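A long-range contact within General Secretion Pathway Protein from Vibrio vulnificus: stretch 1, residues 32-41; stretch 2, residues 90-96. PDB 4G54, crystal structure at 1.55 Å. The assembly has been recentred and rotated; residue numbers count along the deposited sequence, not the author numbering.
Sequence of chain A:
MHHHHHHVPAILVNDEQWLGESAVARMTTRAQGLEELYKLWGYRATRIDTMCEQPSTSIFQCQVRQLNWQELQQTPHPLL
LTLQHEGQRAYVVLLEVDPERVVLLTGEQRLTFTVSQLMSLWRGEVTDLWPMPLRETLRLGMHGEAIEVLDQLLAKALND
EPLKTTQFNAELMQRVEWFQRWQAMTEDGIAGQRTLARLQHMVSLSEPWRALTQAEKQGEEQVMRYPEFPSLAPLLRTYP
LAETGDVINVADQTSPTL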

ATOM      1  N   GLN A  32     -16.823  -0.893   2.389  1.00 22.87           N
ATOM      2  CA  GLN A  32     -16.730  -2.275   2.818  1.00 21.71           C
ATOM      3  C   GLN A  32     -15.396  -2.905   2.363  1.00 21.42           C
ATOM      4  O   GLN A  32     -14.661  -3.570   3.155  1.00 21.91           O
ATOM      5  CB  GLN A  32     -17.899  -3.084   2.188  1.00 23.97           C
ATOM      6  CG  GLN A  32     -18.057  -4.369   2.776  1.00 33.93           C
ATOM      7  CD  GLN A  32     -19.278  -5.031   2.256  1.00 38.85           C
ATOM      8  OE1 GLN A  32     -20.046  -4.441   1.434  1.00 36.87           O
ATOM      9  NE2 GLN A  32     -19.493  -6.268   2.716  1.00 39.13           N
ATOM     10  N   GLY A  33     -15.061  -2.682   1.084  1.00 20.62           N
ATOM     11  CA  GLY A  33     -13.756  -3.168   0.576  1.00 19.14           C
ATOM     12  C   GLY A  33     -12.576  -2.603   1.286  1.00 18.53           C
ATOM     13  O   GLY A  33     -11.595  -3.311   1.522  1.00 18.79           O
ATOM     14  N   LEU A  34     -12.632  -1.317   1.581  1.00 18.34           N
ATOM     15  CA  LEU A  34     -11.454  -0.673   2.249  1.00 16.47           C
ATOM     16  C   LEU A  34     -11.354  -1.120   3.701  1.00 17.75           C
ATOM     17  O   LEU A  34     -10.223  -1.306   4.202  1.00 17.90           O
ATOM     18  CB  LEU A  34     -11.529   0.837   2.223  1.00 18.01           C
ATOM     19  CG  LEU A  34     -11.317   1.417   0.854  1.00 19.11           C
ATOM     20  CD1 LEU A  34     -11.626   2.890   0.989  1.00 20.55           C
ATOM     21  CD2 LEU A  34      -9.824   1.213   0.365  1.00 21.91           C
ATOM     22  N   GLU A  35     -12.503  -1.397   4.340  1.00 17.31           N
ATOM     23  CA  GLU A  35     -12.427  -1.973   5.694  1.00 19.11           C
ATOM     24  C   GLU A  35     -11.632  -3.293   5.623  1.00 19.44           C
ATOM     25  O   GLU A  35     -10.774  -3.564   6.494  1.00 20.07           O
ATOM     26  CB  GLU A  35     -13.845  -2.154   6.323  1.00 20.39           C
ATOM     27  CG  GLU A  35     -13.751  -2.581   7.736  1.00 25.08           C
ATOM     28  CD  GLU A  35     -15.122  -2.846   8.338  1.00 35.76           C
ATOM     29  OE1 GLU A  35     -16.118  -2.864   7.583  1.00 41.53           O
ATOM     30  OE2 GLU A  35     -15.165  -3.061   9.565  1.00 44.20           O
ATOM     31  N   GLU A  36     -11.867  -4.136   4.626  1.00 19.10           N
ATOM     32  CA  GLU A  36     -11.131  -5.374   4.489  1.00 19.76           C
ATOM     33  C   GLU A  36      -9.635  -5.108   4.179  1.00 18.25           C
ATOM     34  O   GLU A  36      -8.750  -5.814   4.685  1.00 18.63           O
ATOM     35  CB  GLU A  36     -11.796  -6.224   3.367  1.00 21.59           C
ATOM     36  CG  GLU A  36     -11.376  -7.748   3.397  1.00 24.72           C
ATOM     37  CD  GLU A  36     -11.915  -8.494   4.598  1.00 26.20           C
ATOM     38  OE1 GLU A  36     -12.801  -7.949   5.356  1.00 25.70           O
ATOM     39  OE2 GLU A  36     -11.478  -9.670   4.727  1.00 26.60           O
ATOM     40  N   LEU A  37      -9.398  -4.169   3.261  1.00 17.04           N
ATOM     41  CA  LEU A  37      -7.987  -3.902   2.893  1.00 15.93           C
ATOM     42  C   LEU A  37      -7.196  -3.405   4.086  1.00 17.48           C
ATOM     43  O   LEU A  37      -6.050  -3.821   4.291  1.00 17.91           O
ATOM     44  CB  LEU A  37      -8.000  -2.913   1.706  1.00 17.79           C
ATOM     45  CG  LEU A  37      -6.628  -2.599   1.122  1.00 18.44           C
ATOM     46  CD1 LEU A  37      -6.043  -3.883   0.646  1.00 18.60           C
ATOM     47  CD2 LEU A  37      -6.815  -1.612  -0.075  1.00 18.29           C
ATOM     48  N   TYR A  38      -7.816  -2.595   4.950  1.00 17.39           N
ATOM     49  CA  TYR A  38      -7.084  -2.174   6.153  1.00 17.73           C
ATOM     50  C   TYR A  38      -6.786  -3.372   7.075  1.00 17.47           C
ATOM     51  O   TYR A  38      -5.740  -3.386   7.745  1.00 18.89           O
ATOM     52  CB  TYR A  38      -7.893  -1.194   6.975  1.00 17.08           C
ATOM     53  CG  TYR A  38      -7.712   0.269   6.584  1.00 15.41           C
ATOM     54  CD1 TYR A  38      -8.682   0.944   5.881  1.00 18.11           C
ATOM     55  CD2 TYR A  38      -6.519   0.983   6.914  1.00 19.46           C
ATOM     56  CE1 TYR A  38      -8.504   2.393   5.596  1.00 19.49           C
ATOM     57  CE2 TYR A  38      -6.320   2.276   6.581  1.00 19.36           C
ATOM     58  CZ  TYR A  38      -7.315   2.993   5.972  1.00 21.52           C
ATOM     59  OH  TYR A  38      -7.107   4.315   5.668  1.00 23.19           O
ATOM     60  N   LYS A  39      -7.641  -4.373   7.107  1.00 19.48           N
ATOM     61  CA  LYS A  39      -7.329  -5.503   7.994  1.00 20.58           C
ATOM     62  C   LYS A  39      -6.010  -6.207   7.542  1.00 20.62           C
ATOM     63  O   LYS A  39      -5.268  -6.762   8.363  1.00 21.78           O
ATOM     64  CB  LYS A  39      -8.423  -6.532   7.923  1.00 19.87           C
ATOM     65  CG  LYS A  39      -9.741  -6.088   8.418  1.00 24.91           C
ATOM     66  CD  LYS A  39     -10.738  -7.324   8.457  1.00 29.48           C
ATOM     67  CE  LYS A  39     -12.144  -6.803   8.454  1.00 30.79           C
ATOM     68  NZ  LYS A  39     -13.126  -7.927   8.349  1.00 39.14           N
ATOM     69  N   LEU A  40      -5.739  -6.256   6.220  1.00 18.14           N
ATOM     70  CA  LEU A  40      -4.509  -6.851   5.706  1.00 22.05           C
ATOM     71  C   LEU A  40      -3.298  -6.127   6.202  1.00 22.13           C
ATOM     72  O   LEU A  40      -2.241  -6.743   6.357  1.00 24.88           O
ATOM     73  CB  LEU A  40      -4.476  -6.803   4.157  1.00 22.43           C
ATOM     74  CG  LEU A  40      -4.904  -8.014   3.408  1.00 25.69           C
ATOM     75  CD1 LEU A  40      -6.319  -8.054   3.589  1.00 28.82           C
ATOM     76  CD2 LEU A  40      -4.554  -7.916   1.907  1.00 24.81           C
ATOM     77  N   TRP A  41      -3.431  -4.827   6.477  1.00 21.22           N
ATOM     78  CA  TRP A  41      -2.342  -4.077   7.064  1.00 22.36           C
ATOM     79  C   TRP A  41      -2.307  -4.200   8.598  1.00 22.83           C
ATOM     80  O   TRP A  41      -1.418  -3.635   9.292  1.00 26.81           O
ATOM     81  CB  TRP A  41      -2.459  -2.601   6.634  1.00 20.61           C
ATOM     82  CG  TRP A  41      -2.190  -2.382   5.177  1.00 20.27           C
ATOM     83  CD1 TRP A  41      -3.075  -2.337   4.204  1.00 21.95           C
ATOM     84  CD2 TRP A  41      -0.908  -2.133   4.591  1.00 20.88           C
ATOM     85  NE1 TRP A  41      -2.475  -2.081   2.979  1.00 20.88           N
ATOM     86  CE2 TRP A  41      -1.115  -1.938   3.201  1.00 21.92           C
ATOM     87  CE3 TRP A  41       0.383  -2.039   5.123  1.00 20.54           C
ATOM     88  CZ2 TRP A  41      -0.022  -1.638   2.289  1.00 21.32           C
ATOM     89  CZ3 TRP A  41       1.450  -1.753   4.243  1.00 18.76           C
ATOM     90  CH2 TRP A  41       1.228  -1.598   2.867  1.00 21.04           C
ATOM     91  N   ALA A  90     -18.893  -4.029  -7.607  1.00 30.44           N
ATOM     92  CA  ALA A  90     -18.478  -4.813  -6.456  1.00 29.03           C
ATOM     93  C   ALA A  90     -17.002  -4.617  -6.291  1.00 24.86           C
ATOM     94  O   ALA A  90     -16.323  -3.987  -7.156  1.00 25.66           O
ATOM     95  CB  ALA A  90     -18.771  -6.296  -6.627  1.00 30.32           C
ATOM     96  N   TYR A  91     -16.486  -5.017  -5.139  1.00 21.86           N
ATOM     97  CA  TYR A  91     -15.113  -4.601  -4.760  1.00 21.90           C
ATOM     98  C   TYR A  91     -14.444  -5.852  -4.176  1.00 22.60           C
ATOM     99  O   TYR A  91     -15.039  -6.538  -3.393  1.00 24.17           O
ATOM    100  CB  TYR A  91     -15.179  -3.498  -3.659  1.00 21.13           C
ATOM    101  CG  TYR A  91     -15.797  -2.239  -4.206  1.00 23.13           C
ATOM    102  CD1 TYR A  91     -17.196  -2.038  -4.177  1.00 23.47           C
ATOM    103  CD2 TYR A  91     -14.974  -1.271  -4.824  1.00 23.93           C
ATOM    104  CE1 TYR A  91     -17.746  -0.913  -4.747  1.00 24.74           C
ATOM    105  CE2 TYR A  91     -15.519  -0.086  -5.393  1.00 25.55           C
ATOM    106  CZ  TYR A  91     -16.923   0.085  -5.335  1.00 26.35           C
ATOM    107  OH  TYR A  91     -17.530   1.188  -5.857  1.00 34.31           O
ATOM    108  N   VAL A  92     -13.202  -6.123  -4.583  1.00 21.58           N
ATOM    109  CA  VAL A  92     -12.498  -7.314  -4.089  1.00 20.21           C
ATOM    110  C   VAL A  92     -11.024  -6.938  -3.840  1.00 19.59           C
ATOM    111  O   VAL A  92     -10.493  -6.044  -4.486  1.00 19.14           O
ATOM    112  CB  VAL A  92     -12.639  -8.491  -5.115  1.00 24.13           C
ATOM    113  CG1 VAL A  92     -11.860  -8.229  -6.436  1.00 22.27           C
ATOM    114  CG2 VAL A  92     -12.236  -9.751  -4.496  1.00 29.80           C
ATOM    115  N   VAL A  93     -10.428  -7.514  -2.804  1.00 18.91           N
ATOM    116  CA  VAL A  93      -9.027  -7.249  -2.525  1.00 18.42           C
ATOM    117  C   VAL A  93      -8.146  -8.071  -3.404  1.00 17.29           C
ATOM    118  O   VAL A  93      -8.294  -9.301  -3.484  1.00 19.67           O
ATOM    119  CB  VAL A  93      -8.688  -7.449  -1.023  1.00 19.41           C
ATOM    120  CG1 VAL A  93      -7.168  -7.420  -0.803  1.00 20.94           C
ATOM    121  CG2 VAL A  93      -9.413  -6.353  -0.196  1.00 23.72           C
ATOM    122  N   LEU A  94      -7.190  -7.401  -4.076  1.00 17.73           N
ATOM    123  CA  LEU A  94      -6.131  -8.141  -4.803  1.00 17.71           C
ATOM    124  C   LEU A  94      -4.997  -8.307  -3.828  1.00 17.14           C
ATOM    125  O   LEU A  94      -4.383  -7.334  -3.363  1.00 18.81           O
ATOM    126  CB  LEU A  94      -5.660  -7.299  -6.026  1.00 19.46           C
ATOM    127  CG  LEU A  94      -4.436  -7.869  -6.770  1.00 20.52           C
ATOM    128  CD1 LEU A  94      -4.803  -9.094  -7.492  1.00 22.66           C
ATOM    129  CD2 LEU A  94      -3.944  -6.809  -7.785  1.00 26.73           C
ATOM    130  N   LEU A  95      -4.652  -9.575  -3.533  1.00 18.52           N
ATOM    131  CA  LEU A  95      -3.573  -9.869  -2.608  1.00 18.87           C
ATOM    132  C   LEU A  95      -2.312 -10.072  -3.353  1.00 21.43           C
ATOM    133  O   LEU A  95      -1.255  -9.588  -2.864  1.00 23.53           O
ATOM    134  CB  LEU A  95      -3.928 -11.167  -1.754  1.00 17.81           C
ATOM    135  CG  LEU A  95      -2.863 -11.697  -0.817  1.00 22.19           C
ATOM    136  CD1 LEU A  95      -2.641 -10.723   0.342  1.00 21.03           C
ATOM    137  CD2 LEU A  95      -3.376 -13.074  -0.274  1.00 24.91           C
ATOM    138  N   GLU A  96      -2.321 -10.876  -4.428  1.00 21.85           N
ATOM    139  CA  GLU A  96      -1.087 -11.004  -5.227  1.00 24.14           C
ATOM    140  C   GLU A  96      -1.439 -11.223  -6.684  1.00 22.60           C
ATOM    141  O   GLU A  96      -2.544 -11.546  -7.002  1.00 23.94           O
ATOM    142  CB  GLU A  96      -0.181 -12.077  -4.727  1.00 27.95           C
ATOM    143  CG  GLU A  96      -0.811 -13.407  -4.625  1.00 29.52           C
ATOM    144  CD  GLU A  96       0.189 -14.402  -3.928  1.00 38.43           C
ATOM    145  OE1 GLU A  96      -0.119 -14.975  -2.882  1.00 42.62           O
ATOM    146  OE2 GLU A  96       1.316 -14.550  -4.471  1.00 45.78           O
TER

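This is a small, largely apolar packing of a helix on a strand, held by side-chain fit and one close glycine approach, with no hydrogen bond or salt bridge passing between the two segments. The helix and the strand run in nearly the same direction, their axes 15° apart and 8.0 Å apart at closest approach, and together they bury 243 Å². Because the axes are so nearly aligned, the contact can be read as a register: Gly33 lies beside Tyr91, Leu37 beside Val93, and Leu40 beside Leu95. The CA–CA distance grows along that series, from 5.7 Å between Gly33 CA and Tyr91 CA to 6.5 Å between Leu37 CA and Val93 CA and 8.9 Å between Leu40 CA and Leu95 CA. Gly33 brings no side chain at the narrow end, while at the wide end the ends of Leu40 and Leu95 meet.

At the narrow end the rule is absence. Gly33 CA comes within 4.5 Å of Tyr91 CB, and a CB built in ideal geometry on Gly33 would point toward the strand and lie only 3.2 Å from Tyr91 CB, a tight fit for two carbons. Glycine thus lets the helix backbone sit close to the strand. Tyr91 also makes room: its CA-to-CB bond points toward the helix, but with chi1 at m the rest of the side chain leads away, and its hydroxyl finds a hydrogen bond just beyond the stretch. What it offers the helix here is mainly the base of its side chain.

Val93 is the center of the contact, with 86 Å² covered by the helix, more than any other residue. Its CA-to-CB bond points toward the helix. Val93 CG2 lies 4.1 Å from Gly33 O and 4.3 Å from Glu36 CB, Val93 CG1 lies 3.8 Å from Leu40 CD2, and Leu37 touches both methyls, with Leu37 CD1 4.0 Å from Val93 CG1 and Leu37 CB 4.2 Å from Val93 CG2. A short, beta-branched residue can therefore touch four helix positions. The carbonyl of Gly33 is not left unpaired by this apolar neighbor, since Gly33 O accepts the backbone hydrogen bond from Leu37 N at 2.9 Å.

Where the backbones have spread, Leu40 fills the gap. The CA-to-CB bond of Leu40 points toward the strand, and Leu40 CD2 touches both Val93 CG1 and, at 3.7 Å, Leu95 CD1. Leu37 and Leu95 start sideways, yet their ends come nearer; Leu95 joins through its CD1, and Leu37 through both its CB and its CD1.

Glu36 shows how a charged residue can serve an apolar seam: its CB lies against Val93 while its carboxylate is engaged elsewhere, Glu36 OE1 in a salt bridge with Lys39 NZ at 3.0 Å along the same helix. On the strand, alternation does the sorting, with Tyr91 and Val93 directed toward the helix and Val92 and Leu94 away from it.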